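Thiol:disulfide interchange protein DsbA (Neisseria meningitidis MC58, PDB 3HZ8) probably acts as a periplasmic thiol-disulfide oxidoreductase of the DsbA type, passing disulfide bonds to other proteins through a redox-active cysteine pair. Local coordinates at residues A[14-19]-A[148-153]; A[24-29]-A[180-185]; A[38-43]-A[94-99]; A[156-159]-A[165-168]. The protein carries 1 engineered substitution. One frame throughout, in Å; residues are numbered along the deposited sequence. Where two conformers were deposited one is given.

Contact 1: residues A[14-19]-A[148-153]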
loop_
_atom_site.group_PDB
_atom_site.type_symbol
_atom_site.label_atom_id
_atom_site.label_comp_id
_atom_site.label_asym_id
_atom_site.label_seq_id
_atom_site.Cartn_x
_atom_site.Cartn_y
_atom_site.Cartn_z
ATOM N N LEU A 14 14.857 9.106 -1.893
ATOM C CA LEU A 14 15.413 7.909 -1.265
ATOM C C LEU A 14 16.885 7.723 -1.622
ATOM O O LEU A 14 17.304 8.048 -2.744
ATOM C CB LEU A 14 14.644 6.656 -1.685
ATOM C CG LEU A 14 13.200 6.455 -1.232
ATOM C CD1 LEU A 14 12.768 5.025 -1.568
ATOM C CD2 LEU A 14 12.956 6.814 0.236
ATOM N N ALA A 15 17.646 7.172 -0.670
ATOM C CA ALA A 15 19.060 6.869 -0.885
ATOM C C ALA A 15 19.252 5.760 -1.914
ATOM O O ALA A 15 20.243 5.745 -2.654
ATOM C CB ALA A 15 19.742 6.475 0.430
ATOM N N ASN A 16 18.299 4.835 -1.937
ATOM C CA ASN A 16 18.316 3.659 -2.787
ATOM C C ASN A 16 16.910 3.465 -3.326
ATOM O O ASN A 16 15.974 3.247 -2.554
ATOM C CB ASN A 16 18.739 2.430 -1.987
ATOM C CG ASN A 16 18.915 1.202 -2.850
ATOM O OD1 ASN A 16 19.220 1.297 -4.048
ATOM N ND2 ASN A 16 18.741 0.022 -2.237
ATOM N N PRO A 17 16.741 3.583 -4.653
ATOM C CA PRO A 17 15.385 3.520 -5.182
ATOM C C PRO A 17 14.767 2.123 -5.092
ATOM O O PRO A 17 15.471 1.110 -5.150
ATOM C CB PRO A 17 15.560 3.947 -6.646
ATOM C CG PRO A 17 16.982 3.579 -6.989
ATOM C CD PRO A 17 17.750 3.822 -5.705
ATOM N N ILE A 18 13.445 2.079 -4.926
ATOM C CA ILE A 18 12.717 0.809 -4.909
ATOM C C ILE A 18 12.325 0.435 -6.336
ATOM O O ILE A 18 11.671 1.210 -7.013
ATOM C CB ILE A 18 11.456 0.896 -4.022
ATOM C CG1 ILE A 18 11.852 1.357 -2.615
ATOM C CG2 ILE A 18 10.679 -0.440 -4.022
ATOM C CD1 ILE A 18 10.689 1.544 -1.636
ATOM N N PRO A 19 12.767 -0.743 -6.817
ATOM C CA PRO A 19 12.340 -1.097 -8.179
ATOM C C PRO A 19 10.815 -1.127 -8.324
ATOM O O PRO A 19 10.103 -1.657 -7.455
ATOM C CB PRO A 19 12.917 -2.499 -8.369
ATOM C CG PRO A 19 14.119 -2.525 -7.466
ATOM C CD PRO A 19 13.690 -1.745 -6.251
ATOM N N GLU A 148 12.776 -4.459 5.295
ATOM C CA GLU A 148 14.133 -4.526 5.828
ATOM C C GLU A 148 15.153 -3.859 4.907
ATOM O O GLU A 148 15.968 -3.058 5.369
ATOM C CB GLU A 148 14.509 -5.987 6.111
ATOM C CG GLU A 148 13.705 -6.588 7.300
ATOM C CD GLU A 148 13.738 -8.115 7.362
ATOM O OE1 GLU A 148 14.549 -8.738 6.643
ATOM O OE2 GLU A 148 12.933 -8.699 8.134
ATOM N N THR A 149 15.104 -4.188 3.619
ATOM C CA THR A 149 16.045 -3.619 2.654
ATOM C C THR A 149 15.957 -2.099 2.608
ATOM O O THR A 149 16.988 -1.414 2.580
ATOM C CB THR A 149 15.826 -4.193 1.235
ATOM O OG1 THR A 149 16.000 -5.615 1.264
ATOM C CG2 THR A 149 16.801 -3.588 0.226
ATOM N N PHE A 150 14.729 -1.571 2.599
ATOM C CA PHE A 150 14.538 -0.127 2.443
ATOM C C PHE A 150 14.303 0.600 3.762
ATOM O O PHE A 150 14.053 1.810 3.787
ATOM C CB PHE A 150 13.481 0.167 1.369
ATOM C CG PHE A 150 13.902 -0.309 0.010
ATOM C CD1 PHE A 150 14.859 0.408 -0.710
ATOM C CD2 PHE A 150 13.419 -1.498 -0.515
ATOM C CE1 PHE A 150 15.287 -0.039 -1.937
ATOM C CE2 PHE A 150 13.847 -1.949 -1.756
ATOM C CZ PHE A 150 14.789 -1.219 -2.468
ATOM N N GLN A 151 14.436 -0.149 4.857
ATOM C CA GLN A 151 14.323 0.398 6.222
ATOM C C GLN A 151 13.067 1.258 6.409
ATOM O O GLN A 151 13.110 2.402 6.879
ATOM C CB GLN A 151 15.614 1.122 6.624
ATOM C CG GLN A 151 16.839 0.200 6.526
ATOM C CD GLN A 151 18.129 0.927 6.796
ATOM O OE1 GLN A 151 18.571 1.746 5.988
ATOM N NE2 GLN A 151 18.743 0.638 7.943
ATOM N N ILE A 152 11.937 0.686 5.999
ATOM C CA ILE A 152 10.657 1.358 6.164
ATOM C C ILE A 152 10.258 1.202 7.634
ATOM O O ILE A 152 9.815 0.124 8.037
ATOM C CB ILE A 152 9.568 0.753 5.220
ATOM C CG1 ILE A 152 10.058 0.709 3.764
ATOM C CG2 ILE A 152 8.213 1.484 5.371
ATOM C CD1 ILE A 152 10.399 2.066 3.131
ATOM N N ASP A 153 10.433 2.262 8.428
ATOM C CA ASP A 153 10.216 2.167 9.874
ATOM C C ASP A 153 9.018 2.973 10.360
ATOM O O ASP A 153 8.787 3.081 11.564
ATOM C CB ASP A 153 11.493 2.526 10.657
ATOM C CG ASP A 153 11.986 3.947 10.388
ATOM O OD1 ASP A 153 11.364 4.686 9.599
ATOM O OD2 ASP A 153 13.028 4.323 10.977
HETATM O O HOH W 1 18.697 -0.302 0.687
#
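Phe150, just past the end of helix 134-149, lays its ring on the loop 14-19, beside a Schellman motif that ends the helix. In that motif Gln151, with positive phi, is the C-prime residue, and Ile152 N turns back to the carbonyl of Thr147; the companion bond from Gln151 N to Glu148 O is weak. The apolar part of the contact centres on Ile18. Its CG1 stands over the middle of the Phe150 ring in a CH-pi contact, 3.6 Å from the ring centroid and 6° off the normal. With CG1 beside the backbone N (chi1 -55°), Ile18 presents this methylene to the ring, while its CD1 reaches CG of Phe150 at 4.1 Å. On the opposite ring face, nearer the rim, lies CG2 of Thr149. Pro19 adds its CD, 4.0 Å from CZ of Phe150. Polar groups gather near the same end of the ring: Asn16 O and Pro17 O approach CE1 of Phe150 obliquely, each at 3.4 Å. Ile18 also packs on Leu29 and Phe31 of strand 26-32, so the loop bridges the helix end and the central sheet of the thioredoxin fold. No direct hydrogen bond joins the two segments. Instead one water links them, accepting from Asn16 ND2 at 2.9 Å and donating to the carbonyl oxygen of Thr149 at 2.8 Å.

Contact 2: residues A[24-29]-A[180-185]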
loop_
_atom_site.group_PDB
_atom_site.type_symbol
_atom_site.label_atom_id
_atom_site.label_comp_id
_atom_site.label_asym_id
_atom_site.label_seq_id
_atom_site.Cartn_x
_atom_site.Cartn_y
_atom_site.Cartn_z
ATOM N N GLY A 24 8.155 1.669 -17.338
ATOM C CA GLY A 24 7.519 2.628 -18.243
ATOM C C GLY A 24 6.223 3.215 -17.719
ATOM O O GLY A 24 5.538 3.959 -18.426
ATOM N N LYS A 25 5.872 2.871 -16.481
ATOM C CA LYS A 25 4.725 3.473 -15.818
ATOM C C LYS A 25 5.194 4.286 -14.611
ATOM O O LYS A 25 6.373 4.265 -14.262
ATOM C CB LYS A 25 3.706 2.412 -15.416
ATOM C CG LYS A 25 2.820 1.929 -16.571
ATOM C CD LYS A 25 1.506 1.372 -16.035
ATOM C CE LYS A 25 0.759 0.537 -17.058
ATOM N NZ LYS A 25 -0.262 -0.296 -16.351
ATOM N N VAL A 26 4.271 5.029 -14.017
ATOM C CA VAL A 26 4.552 5.815 -12.815
ATOM C C VAL A 26 3.886 5.128 -11.627
ATOM O O VAL A 26 2.661 5.140 -11.484
ATOM C CB VAL A 26 4.032 7.265 -12.924
ATOM C CG1 VAL A 26 4.344 8.039 -11.657
ATOM C CG2 VAL A 26 4.633 7.975 -14.139
ATOM N N GLU A 27 4.707 4.524 -10.777
ATOM C CA GLU A 27 4.212 3.803 -9.609
ATOM C C GLU A 27 3.999 4.748 -8.426
ATOM O O GLU A 27 4.840 5.601 -8.161
ATOM C CB GLU A 27 5.219 2.730 -9.198
ATOM C CG GLU A 27 4.775 1.876 -8.036
ATOM C CD GLU A 27 5.742 0.755 -7.755
ATOM O OE1 GLU A 27 5.706 -0.246 -8.492
ATOM O OE2 GLU A 27 6.530 0.870 -6.804
ATOM N N VAL A 28 2.874 4.577 -7.734
ATOM C CA VAL A 28 2.629 5.214 -6.433
ATOM C C VAL A 28 2.580 4.056 -5.448
ATOM O O VAL A 28 1.684 3.206 -5.537
ATOM C CB VAL A 28 1.299 6.013 -6.408
ATOM C CG1 VAL A 28 1.083 6.651 -5.034
ATOM C CG2 VAL A 28 1.304 7.088 -7.505
ATOM N N LEU A 29 3.566 4.005 -4.542
ATOM C CA LEU A 29 3.712 2.879 -3.619
ATOM C C LEU A 29 3.373 3.318 -2.192
ATOM O O LEU A 29 3.982 4.258 -1.690
ATOM C CB LEU A 29 5.146 2.328 -3.699
ATOM C CG LEU A 29 5.699 1.460 -2.573
ATOM C CD1 LEU A 29 4.818 0.263 -2.293
ATOM C CD2 LEU A 29 7.124 1.029 -2.919
ATOM N N LEU A 180 2.193 16.049 -8.588
ATOM C CA LEU A 180 3.387 16.779 -9.020
ATOM C C LEU A 180 4.568 15.837 -9.179
ATOM O O LEU A 180 5.320 15.942 -10.158
ATOM C CB LEU A 180 3.737 17.915 -8.039
ATOM C CG LEU A 180 2.756 19.085 -7.896
ATOM C CD1 LEU A 180 3.211 19.984 -6.764
ATOM C CD2 LEU A 180 2.712 19.844 -9.206
ATOM N N LEU A 181 4.737 14.922 -8.220
ATOM C CA LEU A 181 5.813 13.936 -8.312
ATOM C C LEU A 181 5.632 13.017 -9.503
ATOM O O LEU A 181 6.601 12.679 -10.179
ATOM C CB LEU A 181 5.922 13.117 -7.030
ATOM C CG LEU A 181 6.473 13.866 -5.819
ATOM C CD1 LEU A 181 6.348 13.016 -4.550
ATOM C CD2 LEU A 181 7.914 14.293 -6.047
ATOM N N ALA A 182 4.390 12.638 -9.782
ATOM C CA ALA A 182 4.099 11.775 -10.932
ATOM C C ALA A 182 4.495 12.415 -12.263
ATOM O O ALA A 182 5.030 11.737 -13.153
ATOM C CB ALA A 182 2.645 11.383 -10.937
ATOM N N ASP A 183 4.229 13.715 -12.393
ATOM C CA ASP A 183 4.649 14.480 -13.570
ATOM C C ASP A 183 6.180 14.567 -13.647
ATOM O O ASP A 183 6.765 14.393 -14.722
ATOM C CB ASP A 183 4.006 15.874 -13.564
ATOM C CG ASP A 183 4.522 16.768 -14.681
ATOM O OD1 ASP A 183 4.206 16.503 -15.856
ATOM O OD2 ASP A 183 5.249 17.734 -14.375
ATOM N N LYS A 184 6.828 14.806 -12.504
ATOM C CA LYS A 184 8.293 14.875 -12.445
ATOM C C LYS A 184 8.909 13.562 -12.946
ATOM O O LYS A 184 9.813 13.580 -13.794
ATOM C CB LYS A 184 8.762 15.202 -11.019
ATOM C CG LYS A 184 10.266 15.382 -10.849
ATOM C CD LYS A 184 10.590 15.745 -9.402
ATOM C CE LYS A 184 12.087 15.887 -9.152
ATOM N NZ LYS A 184 12.679 17.067 -9.849
ATOM N N VAL A 185 8.402 12.443 -12.427
ATOM C CA VAL A 185 8.814 11.096 -12.850
ATOM C C VAL A 185 8.553 10.840 -14.335
ATOM O O VAL A 185 9.449 10.402 -15.056
ATOM C CB VAL A 185 8.092 10.006 -12.002
ATOM C CG1 VAL A 185 8.255 8.610 -12.616
ATOM C CG2 VAL A 185 8.606 10.028 -10.577
#
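Val26, at the start of strand 26-32, fits both of its methyl groups against helix 171-191, where Ala182 and Val185 receive them. CG1 meets the helix at Ala182, lying 3.8 Å from CB of that residue and equally close to its CA. The small alanine thus lets the valine branch come down onto the helix backbone itself. CG2 is placed farther along, 3.9 Å from the carbonyl oxygen of Ala182 and 4.0 Å from CG1 of Val185. With CG1 of Val26 anti to the backbone N (chi1 180°), CG1 is turned to CA and CB of Ala182 and CG2 to the Ala182 carbonyl and Val185. Val185, one turn on from Ala182, sends its CG1 back between them, with CG1 of Val26 also near at 4.1 Å; the two valine side chains run past each other in opposite directions. No hydrogen bond crosses the contact, and all three residues are buried, so it consists of apolar packing. Around it, Val26 also touches Val160 of strand 157-160, Ala182 rests on Met57 of strand 57-63, and Val185 meets Tyr164 of strand 164-166. The helix therefore lies across several strands at once. Such packing of the C-terminal helix on one face of the central sheet is a hallmark of the alpha/beta thioredoxin fold, here in its DsbA form.

Contact 3: residues A[38-43]-A[94-99]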
loop_
_atom_site.group_PDB
_atom_site.type_symbol
_atom_site.label_atom_id
_atom_site.label_comp_id
_atom_site.label_asym_id
_atom_site.label_seq_id
_atom_site.Cartn_x
_atom_site.Cartn_y
_atom_site.Cartn_z
ATOM N N HIS A 38 -3.590 5.906 11.408
ATOM C CA HIS A 38 -3.367 6.936 10.399
ATOM C C HIS A 38 -3.480 6.352 8.998
ATOM O O HIS A 38 -3.911 7.039 8.065
ATOM C CB HIS A 38 -2.043 7.660 10.632
ATOM C CG HIS A 38 -2.118 8.684 11.724
ATOM N ND1 HIS A 38 -3.301 9.288 12.091
ATOM C CD2 HIS A 38 -1.157 9.232 12.505
ATOM C CE1 HIS A 38 -3.070 10.147 13.067
ATOM N NE2 HIS A 38 -1.776 10.138 13.332
ATOM N N CYS A 39 -3.101 5.082 8.857
ATOM C CA CYS A 39 -3.242 4.384 7.584
ATOM C C CYS A 39 -4.724 4.207 7.221
ATOM O O CYS A 39 -5.093 4.323 6.051
ATOM C CB CYS A 39 -2.580 3.006 7.640
ATOM S SG CYS A 39 -0.835 3.025 8.092
ATOM N N ALA A 40 -5.557 3.930 8.229
ATOM C CA ALA A 40 -7.004 3.784 8.014
ATOM C C ALA A 40 -7.624 5.100 7.582
ATOM O O ALA A 40 -8.586 5.097 6.807
ATOM C CB ALA A 40 -7.714 3.255 9.272
ATOM N N HIS A 41 -7.073 6.212 8.074
ATOM C CA HIS A 41 -7.562 7.533 7.689
ATOM C C HIS A 41 -7.086 7.950 6.314
ATOM O O HIS A 41 -7.821 8.596 5.575
ATOM C CB HIS A 41 -7.166 8.591 8.712
ATOM C CG HIS A 41 -8.056 8.618 9.911
ATOM N ND1 HIS A 41 -7.643 8.188 11.155
ATOM C CD2 HIS A 41 -9.344 9.009 10.053
ATOM C CE1 HIS A 41 -8.637 8.325 12.016
ATOM N NE2 HIS A 41 -9.680 8.820 11.373
ATOM N N LEU A 42 -5.835 7.631 5.983
ATOM C CA LEU A 42 -5.333 7.917 4.638
ATOM C C LEU A 42 -6.109 7.128 3.579
ATOM O O LEU A 42 -6.320 7.619 2.466
ATOM C CB LEU A 42 -3.827 7.599 4.537
ATOM C CG LEU A 42 -3.165 7.684 3.152
ATOM C CD1 LEU A 42 -3.343 9.068 2.478
ATOM C CD2 LEU A 42 -1.688 7.339 3.226
ATOM N N GLU A 43 -6.514 5.904 3.936
ATOM C CA GLU A 43 -7.099 4.961 2.989
ATOM C C GLU A 43 -8.172 5.555 2.065
ATOM O O GLU A 43 -8.005 5.506 0.848
ATOM C CB GLU A 43 -7.623 3.718 3.721
ATOM C CG GLU A 43 -8.304 2.699 2.800
ATOM C CD GLU A 43 -7.365 2.065 1.784
ATOM O OE1 GLU A 43 -6.121 2.118 1.978
ATOM O OE2 GLU A 43 -7.883 1.490 0.801
ATOM N N HIS A 94 -13.144 -2.861 5.062
ATOM C CA HIS A 94 -13.586 -3.903 6.004
ATOM C C HIS A 94 -12.471 -4.300 6.984
ATOM O O HIS A 94 -12.695 -4.431 8.178
ATOM C CB HIS A 94 -14.111 -5.133 5.242
ATOM C CG HIS A 94 -15.578 -5.086 4.949
ATOM N ND1 HIS A 94 -16.404 -6.186 5.071
ATOM C CD2 HIS A 94 -16.372 -4.060 4.566
ATOM C CE1 HIS A 94 -17.641 -5.837 4.764
ATOM N NE2 HIS A 94 -17.648 -4.552 4.453
ATOM N N ILE A 95 -11.257 -4.460 6.477
ATOM C CA ILE A 95 -10.145 -4.919 7.318
ATOM C C ILE A 95 -9.667 -3.860 8.299
ATOM O O ILE A 95 -9.417 -4.152 9.466
ATOM C CB ILE A 95 -8.980 -5.442 6.458
ATOM C CG1 ILE A 95 -9.434 -6.667 5.661
ATOM C CG2 ILE A 95 -7.777 -5.824 7.327
ATOM C CD1 ILE A 95 -8.612 -6.957 4.441
ATOM N N PHE A 96 -9.518 -2.624 7.825
ATOM C CA PHE A 96 -9.171 -1.544 8.733
ATOM C C PHE A 96 -10.206 -1.398 9.843
ATOM O O PHE A 96 -9.832 -1.199 10.985
ATOM C CB PHE A 96 -9.014 -0.202 8.011
ATOM C CG PHE A 96 -7.664 0.003 7.380
ATOM C CD1 PHE A 96 -6.496 -0.007 8.143
ATOM C CD2 PHE A 96 -7.570 0.225 6.025
ATOM C CE1 PHE A 96 -5.266 0.210 7.535
ATOM C CE2 PHE A 96 -6.339 0.430 5.415
ATOM C CZ PHE A 96 -5.193 0.417 6.175
ATOM N N ASP A 97 -11.494 -1.495 9.497
ATOM C CA ASP A 97 -12.548 -1.404 10.520
ATOM C C ASP A 97 -12.396 -2.529 11.550
ATOM O O ASP A 97 -12.321 -2.274 12.749
ATOM C CB ASP A 97 -13.961 -1.410 9.922
ATOM C CG ASP A 97 -15.018 -1.162 10.982
ATOM O OD1 ASP A 97 -15.629 -2.140 11.457
ATOM O OD2 ASP A 97 -15.192 0.002 11.387
ATOM N N ALA A 98 -12.303 -3.764 11.066
ATOM C CA ALA A 98 -12.121 -4.928 11.940
ATOM C C ALA A 98 -10.938 -4.793 12.906
ATOM O O ALA A 98 -11.066 -5.084 14.091
ATOM C CB ALA A 98 -11.974 -6.176 11.110
ATOM N N MET A 99 -9.787 -4.344 12.397
ATOM C CA MET A 99 -8.576 -4.206 13.207
ATOM C C MET A 99 -8.588 -2.959 14.082
ATOM O O MET A 99 -8.389 -3.034 15.283
ATOM C CB MET A 99 -7.333 -4.173 12.309
ATOM C CG MET A 99 -6.975 -5.504 11.670
ATOM S SD MET A 99 -6.051 -6.603 12.770
ATOM C CE MET A 99 -4.498 -5.725 12.909
#
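Phe96 lays one face of its ring on Ala40, whose CA stands over the ring centre in a CH-pi contact, 3.8 Å from the centroid and 11° off the normal. The methyl group of Ala40 adds to this, its CB 3.7 Å from CD1 of Phe96. Having CG beside its backbone N, the phenylalanine carries its ring across to the neighbouring helix, where a small residue leaves the backbone accessible. Cys39 meets the far end of the ring through its CB, 3.9 Å from CE1 of Phe96, while its SG is tied to Cys36 in the redox-active disulfide. Phe96 thus packs beside the second cysteine of the CxxC motif at the start of helix 37-50. Glu43, one turn on from Cys39, bends at chi2 and brings OE1 to the ring edge, 3.8 Å from CE2 of Phe96; its carboxylate plane is turned 40° from the ring. The methylenes of Glu43 flank the same corner, CB being 3.9 Å from CE2. The other carboxylate oxygen, OE2, has a weak hydrogen bond to Asn92. The axes of the two short segments are roughly antiparallel, 150° between their directions and 10.2 Å at closest approach. Phe96 touches Phe32 of strand 26-32 and makes an edge-to-face stack with Tyr34, while neighbouring Ile95 packs on helix 71-83, setting the contact between the active-site helix, the central sheet and the helical part of DsbA.

Contact 4: residues A[156-159]-A[165-168]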
loop_
_atom_site.group_PDB
_atom_site.type_symbol
_atom_site.label_atom_id
_atom_site.label_comp_id
_atom_site.label_asym_id
_atom_site.label_seq_id
_atom_site.Cartn_x
_atom_site.Cartn_y
_atom_site.Cartn_z
ATOM N N PRO A 156 1.791 5.479 7.586
ATOM C CA PRO A 156 1.941 5.197 6.159
ATOM C C PRO A 156 3.144 5.901 5.579
ATOM O O PRO A 156 3.512 6.980 6.043
ATOM C CB PRO A 156 0.667 5.775 5.537
ATOM C CG PRO A 156 0.208 6.834 6.502
ATOM C CD PRO A 156 0.692 6.425 7.878
ATOM N N THR A 157 3.754 5.278 4.572
ATOM C CA THR A 157 4.835 5.899 3.788
ATOM C C THR A 157 4.431 5.780 2.319
ATOM O O THR A 157 4.049 4.698 1.873
ATOM C CB THR A 157 6.197 5.175 4.025
ATOM O OG1 THR A 157 6.649 5.435 5.366
ATOM C CG2 THR A 157 7.280 5.649 3.043
ATOM N N VAL A 158 4.486 6.881 1.569
ATOM C CA VAL A 158 4.144 6.830 0.151
ATOM C C VAL A 158 5.340 7.281 -0.656
ATOM O O VAL A 158 5.909 8.332 -0.382
ATOM C CB VAL A 158 2.905 7.715 -0.176
ATOM C CG1 VAL A 158 2.632 7.754 -1.702
ATOM C CG2 VAL A 158 1.674 7.204 0.586
ATOM N N ILE A 159 5.707 6.451 -1.639
ATOM C CA ILE A 159 6.840 6.710 -2.505
ATOM C C ILE A 159 6.397 6.703 -3.979
ATOM O O ILE A 159 5.724 5.774 -4.429
ATOM C CB ILE A 159 7.952 5.670 -2.234
ATOM C CG1 ILE A 159 8.562 5.923 -0.850
ATOM C CG2 ILE A 159 9.017 5.703 -3.324
ATOM C CD1 ILE A 159 9.088 4.686 -0.160
ATOM N N LYS A 165 9.788 10.280 -1.767
ATOM C CA LYS A 165 8.945 10.060 -0.604
ATOM C C LYS A 165 8.113 11.305 -0.345
ATOM O O LYS A 165 8.667 12.404 -0.259
ATOM C CB LYS A 165 9.807 9.752 0.631
ATOM C CG LYS A 165 9.004 9.541 1.925
ATOM C CD LYS A 165 9.909 9.162 3.093
ATOM C CE LYS A 165 9.114 9.140 4.374
ATOM N NZ LYS A 165 9.927 8.707 5.535
ATOM N N VAL A 166 6.798 11.125 -0.230
ATOM C CA VAL A 166 5.902 12.222 0.117
ATOM C C VAL A 166 6.063 12.577 1.594
ATOM O O VAL A 166 6.033 11.703 2.448
ATOM C CB VAL A 166 4.436 11.846 -0.152
ATOM C CG1 VAL A 166 3.509 12.995 0.236
ATOM C CG2 VAL A 166 4.253 11.481 -1.614
ATOM N N GLU A 167 6.267 13.862 1.885
ATOM C CA GLU A 167 6.295 14.332 3.271
ATOM C C GLU A 167 4.955 15.035 3.506
ATOM O O GLU A 167 4.734 16.144 3.024
ATOM C CB GLU A 167 7.476 15.280 3.512
ATOM C CG GLU A 167 8.851 14.716 3.118
ATOM C CD GLU A 167 9.357 13.651 4.078
ATOM O OE1 GLU A 167 8.986 13.717 5.265
ATOM O OE2 GLU A 167 10.120 12.752 3.659
ATOM N N PHE A 168 4.043 14.351 4.194
ATOM C CA PHE A 168 2.663 14.813 4.319
ATOM C C PHE A 168 2.501 15.911 5.371
ATOM O O PHE A 168 2.996 15.775 6.487
ATOM C CB PHE A 168 1.757 13.647 4.733
ATOM C CG PHE A 168 1.477 12.646 3.647
ATOM C CD1 PHE A 168 0.373 12.817 2.816
ATOM C CD2 PHE A 168 2.251 11.490 3.519
ATOM C CE1 PHE A 168 0.066 11.876 1.821
ATOM C CE2 PHE A 168 1.956 10.543 2.543
ATOM C CZ PHE A 168 0.856 10.736 1.684
HETATM O O HOH W 2 5.464 9.096 3.007
#
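Strands 157-160 and 164-166 form an antiparallel hairpin in which Ile159 and Lys165 are a non-hydrogen-bonded pair, and Val166 N donates to Val158 O at 2.9 Å and 168°. The same oxygen receives a CA-H...O contact from Lys165 CA at 3.5 Å. In the same pair, Val158 N and Val166 O are too far apart to bond directly, and a water accepts from the former at 2.8 Å and donates to the latter at 2.7 Å. Val158 carries most of the side-chain packing. Its CG2, beside the backbone N (chi1 175°), meets the edge of the Phe168 ring in plane, 3.8 Å from CZ, whereas CG1 lies alongside CG2 of Val166 at 4.1 Å. Val166 CG1 sits over the centre of one face of that ring, so the two valines hold Phe168 by face and edge; Trp171 adds an edge-to-face stack. On the other side the extended chain of Lys165 passes Thr157, CE to CG2 at 4.2 Å. Thr157 OG1 is hydrogen-bonded to Gly154 O, close to the cis peptide before Pro156. One direct backbone bond beside a bridging water implies a hairpin whose strands splay toward the cis-proline end while apolar packing continues.

In the fold
Contacts 1, 2 and 4 meet at the central sheet. Contact 4 lies between the others: Ile159 packs on Ile18 of contact 1, and Ile159 N probably hydrogen-bonds to Leu29 O of contact 2 at 2.8 Å, joining strands 157-160 and 26-32. Leu29 and Ile18 also touch, although the centres of contacts 1 and 2 are about 17 Å apart. Contact 3 holds the redox-active cysteine Cys39. It touches contact 4, where Cys39 SG lies 3.6 Å from the N of cis Pro156, the cysteine-cis-proline pairing familiar from thioredoxin-like active sites. The centres of contacts 1 and 2 lie about 24 and 25 Å from that of contact 3.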